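Taurocyamine kinase (Schistosoma mansoni, PDB 4WOD) reversibly transfers phosphate from ATP to the guanidino compound taurocyamine, forming the phosphagen N-phosphotaurocyamine, with magnesium as cofactor. Local coordinates at residues S482-G488 with S638-L644. The protein carries 4 engineered substitutions. Sequence-based numbering, arbitrary orientation.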
ATOM      1  N   SER A 482      -1.968 -30.208  17.411  1.00 30.31           N
ATOM      2  CA  SER A 482      -2.890 -30.383  16.291  1.00 26.75           C
ATOM      3  C   SER A 482      -2.175 -30.836  15.024  1.00 25.97           C
ATOM      4  O   SER A 482      -0.969 -30.652  14.874  1.00 23.55           O
ATOM      5  CB  SER A 482      -3.654 -29.085  16.011  1.00 22.19           C
ATOM      6  OG  SER A 482      -2.761 -28.048  15.642  1.00 25.02           O
ATOM      7  N   THR A 483      -2.948 -31.412  14.116  1.00 24.32           N
ATOM      8  CA  THR A 483      -2.424 -31.957  12.867  1.00 22.72           C
ATOM      9  C   THR A 483      -3.190 -31.352  11.689  1.00 21.47           C
ATOM     10  O   THR A 483      -4.366 -31.022  11.809  1.00 23.34           O
ATOM     11  CB  THR A 483      -2.531 -33.500  12.860  1.00 26.91           C
ATOM     12  OG1 THR A 483      -1.902 -34.012  14.040  1.00 24.81           O
ATOM     13  CG2 THR A 483      -1.863 -34.118  11.619  1.00 23.95           C
ATOM     14  N   ARG A 484      -2.508 -31.224  10.553  1.00 22.48           N
ATOM     15  CA  ARG A 484      -3.020 -30.529   9.397  1.00 16.28           C
ATOM     16  C   ARG A 484      -2.330 -31.114   8.163  1.00 16.13           C
ATOM     17  O   ARG A 484      -1.126 -31.396   8.196  1.00 17.95           O
ATOM     18  CB  ARG A 484      -2.747 -29.017   9.539  1.00 18.47           C
ATOM     19  CG  ARG A 484      -3.315 -28.063   8.453  1.00 18.94           C
ATOM     20  CD  ARG A 484      -2.716 -26.653   8.682  1.00 17.89           C
ATOM     21  NE  ARG A 484      -3.218 -25.578   7.811  1.00 20.59           N
ATOM     22  CZ  ARG A 484      -2.612 -25.158   6.697  1.00 25.88           C
ATOM     23  NH1 ARG A 484      -1.503 -25.743   6.283  1.00 23.30           N
ATOM     24  NH2 ARG A 484      -3.122 -24.155   5.983  1.00 26.27           N
ATOM     25  N   VAL A 485      -3.092 -31.351   7.103  1.00 17.04           N
ATOM     26  CA  VAL A 485      -2.490 -31.600   5.788  1.00 16.90           C
ATOM     27  C   VAL A 485      -3.230 -30.742   4.782  1.00 14.41           C
ATOM     28  O   VAL A 485      -4.443 -30.678   4.799  1.00 16.46           O
ATOM     29  CB  VAL A 485      -2.543 -33.085   5.337  1.00 14.91           C
ATOM     30  CG1 VAL A 485      -1.705 -33.275   4.048  1.00 14.82           C
ATOM     31  CG2 VAL A 485      -2.038 -33.995   6.425  1.00 17.71           C
ATOM     32  N   ARG A 486      -2.498 -30.074   3.901  1.00 17.62           N
ATOM     33  CA  ARG A 486      -3.154 -29.328   2.846  1.00 16.02           C
ATOM     34  C   ARG A 486      -2.524 -29.613   1.486  1.00 19.31           C
ATOM     35  O   ARG A 486      -1.388 -30.113   1.408  1.00 18.26           O
ATOM     36  CB  ARG A 486      -3.118 -27.824   3.134  1.00 17.45           C
ATOM     37  CG  ARG A 486      -1.753 -27.179   3.134  1.00 18.63           C
ATOM     38  CD  ARG A 486      -1.287 -26.722   1.729  1.00 20.96           C
ATOM     39  NE  ARG A 486      -0.040 -25.953   1.798  1.00 19.61           N
ATOM     40  CZ  ARG A 486       0.928 -25.971   0.885  1.00 23.06           C
ATOM     41  NH1 ARG A 486       0.834 -26.738  -0.191  1.00 23.09           N
ATOM     42  NH2 ARG A 486       2.004 -25.213   1.059  1.00 25.37           N
ATOM     43  N   VAL A 487      -3.257 -29.263   0.431  1.00 14.76           N
ATOM     44  CA  VAL A 487      -2.684 -29.237  -0.920  1.00 16.43           C
ATOM     45  C   VAL A 487      -3.100 -27.981  -1.665  1.00 19.17           C
ATOM     46  O   VAL A 487      -4.144 -27.390  -1.365  1.00 19.24           O
ATOM     47  CB  VAL A 487      -3.103 -30.463  -1.772  1.00 14.52           C
ATOM     48  CG1 VAL A 487      -2.499 -31.768  -1.212  1.00 15.80           C
ATOM     49  CG2 VAL A 487      -4.619 -30.540  -1.889  1.00 21.86           C
ATOM     50  N   GLY A 488      -2.282 -27.572  -2.638  1.00 14.94           N
ATOM     51  CA  GLY A 488      -2.703 -26.580  -3.606  1.00 14.38           C
ATOM     52  C   GLY A 488      -3.289 -27.241  -4.845  1.00 16.41           C
ATOM     53  O   GLY A 488      -2.889 -28.348  -5.179  1.00 16.02           O
ATOM     54  N   SER A 638       2.141 -30.878  -4.187  1.00 14.40           N
ATOM     55  CA  SER A 638       1.656 -29.632  -3.619  1.00 20.08           C
ATOM     56  C   SER A 638       1.171 -29.834  -2.193  1.00 17.11           C
ATOM     57  O   SER A 638       0.253 -29.157  -1.765  1.00 20.87           O
ATOM     58  CB  SER A 638       0.523 -29.050  -4.462  1.00 19.27           C
ATOM     59  OG  SER A 638       0.286 -27.707  -4.079  1.00 25.95           O
ATOM     60  N   MET A 639       1.777 -30.781  -1.490  1.00 16.47           N
ATOM     61  CA  MET A 639       1.256 -31.265  -0.215  1.00 15.93           C
ATOM     62  C   MET A 639       2.138 -30.875   0.932  1.00 16.60           C
ATOM     63  O   MET A 639       3.344 -31.116   0.916  1.00 22.51           O
ATOM     64  CB  MET A 639       1.105 -32.783  -0.220  1.00 17.97           C
ATOM     65  CG  MET A 639       0.565 -33.341   1.095  1.00 21.86           C
ATOM     66  SD  MET A 639       0.125 -35.092   1.002  1.00 24.02           S
ATOM     67  CE  MET A 639      -1.503 -34.960   0.219  1.00 19.34           C
ATOM     68  N   ARG A 640       1.516 -30.291   1.943  1.00 21.13           N
ATOM     69  CA  ARG A 640       2.195 -29.961   3.168  1.00 19.98           C
ATOM     70  C   ARG A 640       1.420 -30.543   4.341  1.00 16.96           C
ATOM     71  O   ARG A 640       0.297 -30.119   4.623  1.00 18.78           O
ATOM     72  CB  ARG A 640       2.351 -28.438   3.305  1.00 20.89           C
ATOM     73  CG  ARG A 640       3.108 -27.984   4.556  1.00 23.49           C
ATOM     74  CD  ARG A 640       3.104 -26.448   4.623  1.00 23.12           C
ATOM     75  NE  ARG A 640       3.827 -25.895   5.763  1.00 30.09           N
ATOM     76  CZ  ARG A 640       3.341 -25.807   7.001  1.00 33.57           C
ATOM     77  NH1 ARG A 640       2.127 -26.262   7.282  1.00 34.56           N
ATOM     78  NH2 ARG A 640       4.075 -25.268   7.967  1.00 33.30           N
ATOM     79  N   ALA A 641       2.012 -31.552   4.975  1.00 20.72           N
ATOM     80  CA  ALA A 641       1.481 -32.114   6.212  1.00 20.50           C
ATOM     81  C   ALA A 641       2.268 -31.561   7.385  1.00 21.67           C
ATOM     82  O   ALA A 641       3.496 -31.463   7.337  1.00 24.11           O
ATOM     83  CB  ALA A 641       1.557 -33.617   6.201  1.00 21.39           C
ATOM     84  N   SER A 642       1.576 -31.240   8.461  1.00 21.92           N
ATOM     85  CA  SER A 642       2.242 -30.559   9.544  1.00 19.35           C
ATOM     86  C   SER A 642       1.620 -30.883  10.881  1.00 22.81           C
ATOM     87  O   SER A 642       0.485 -31.363  10.953  1.00 22.35           O
ATOM     88  CB  SER A 642       2.223 -29.047   9.304  1.00 21.25           C
ATOM     89  OG  SER A 642       0.908 -28.538   9.394  1.00 22.17           O
ATOM     90  N   VAL A 643       2.386 -30.638  11.939  1.00 23.94           N
ATOM     91  CA  VAL A 643       1.883 -30.748  13.304  1.00 24.60           C
ATOM     92  C   VAL A 643       2.312 -29.547  14.116  1.00 25.09           C
ATOM     93  O   VAL A 643       3.360 -28.955  13.867  1.00 28.85           O
ATOM     94  CB  VAL A 643       2.388 -32.029  14.030  1.00 24.77           C
ATOM     95  CG1 VAL A 643       1.784 -33.274  13.412  1.00 25.95           C
ATOM     96  CG2 VAL A 643       3.921 -32.089  14.043  1.00 24.51           C
ATOM     97  N   LEU A 644       1.493 -29.193  15.096  1.00 28.09           N
ATOM     98  CA  LEU A 644       1.918 -28.263  16.121  1.00 32.85           C
ATOM     99  C   LEU A 644       2.521 -29.094  17.261  1.00 33.93           C
ATOM    100  O   LEU A 644       1.800 -29.771  17.997  1.00 33.12           O
ATOM    101  CB  LEU A 644       0.746 -27.408  16.594  1.00 33.62           C
ATOM    102  CG  LEU A 644       1.123 -26.119  17.312  1.00 39.58           C
ATOM    103  CD1 LEU A 644       2.287 -25.447  16.598  1.00 34.53           C
ATOM    104  CD2 LEU A 644      -0.077 -25.205  17.353  1.00 38.69           C
TER
HETATM  105  O   HOH W   1       0.028 -28.452   6.713  1.00 21.94           O
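With segment axes 4.6 Å apart at closest approach and N-to-C directions at 169°, S482-G488 and S638-L644 are adjacent antiparallel strands, central in the eight-stranded sheet of the second repeat's catalytic domain. Backbone bonds fix the register: R484 N to S642 O is 3.0 Å, S642 N to R484 O 2.7 Å, R486 N to R640 O 2.9 Å and R640 N to R486 O 3.0 Å. G488 N donates to both S638 O (3.1 Å) and S638 OG (2.9 Å), the hydroxyl occupying space that a side chain on G488 would need.

The face bearing T483, V485, V487, M639, A641 and V643 is mostly apolar. A641 is the hollow: beside its methyl the CA atoms of V485 and A641 close to 4.0 Å, and V485 CG2 rests on A641 CB at 3.6 Å. M639 rises from the face, its CG 3.7 Å from V485 CG1, and its CE turns across to V487 CG1 (3.6 Å). Helices 599-614 and 695-715 pack over these bumps.

The other face carries arginines. R486 curls so that one guanidinium face lies on R640 CB (CZ to CB 3.7 Å), while N634 binds its NH1. Beside small S642, between the R484 and R640 side chains, a water hydrogen-bonds R640 O (2.7 Å), S642 OG (2.8 Å), R484 NH1 (3.1 Å) and, weakly, R640 NH1 (3.1 Å). R640 pairs with D684, yet its NH1 stays 3.8 Å from R484 NH1, and R589 adds positive charge. Such crowding of like charges is consistent with the predicted ATP site, where nucleotide phosphates would offset it.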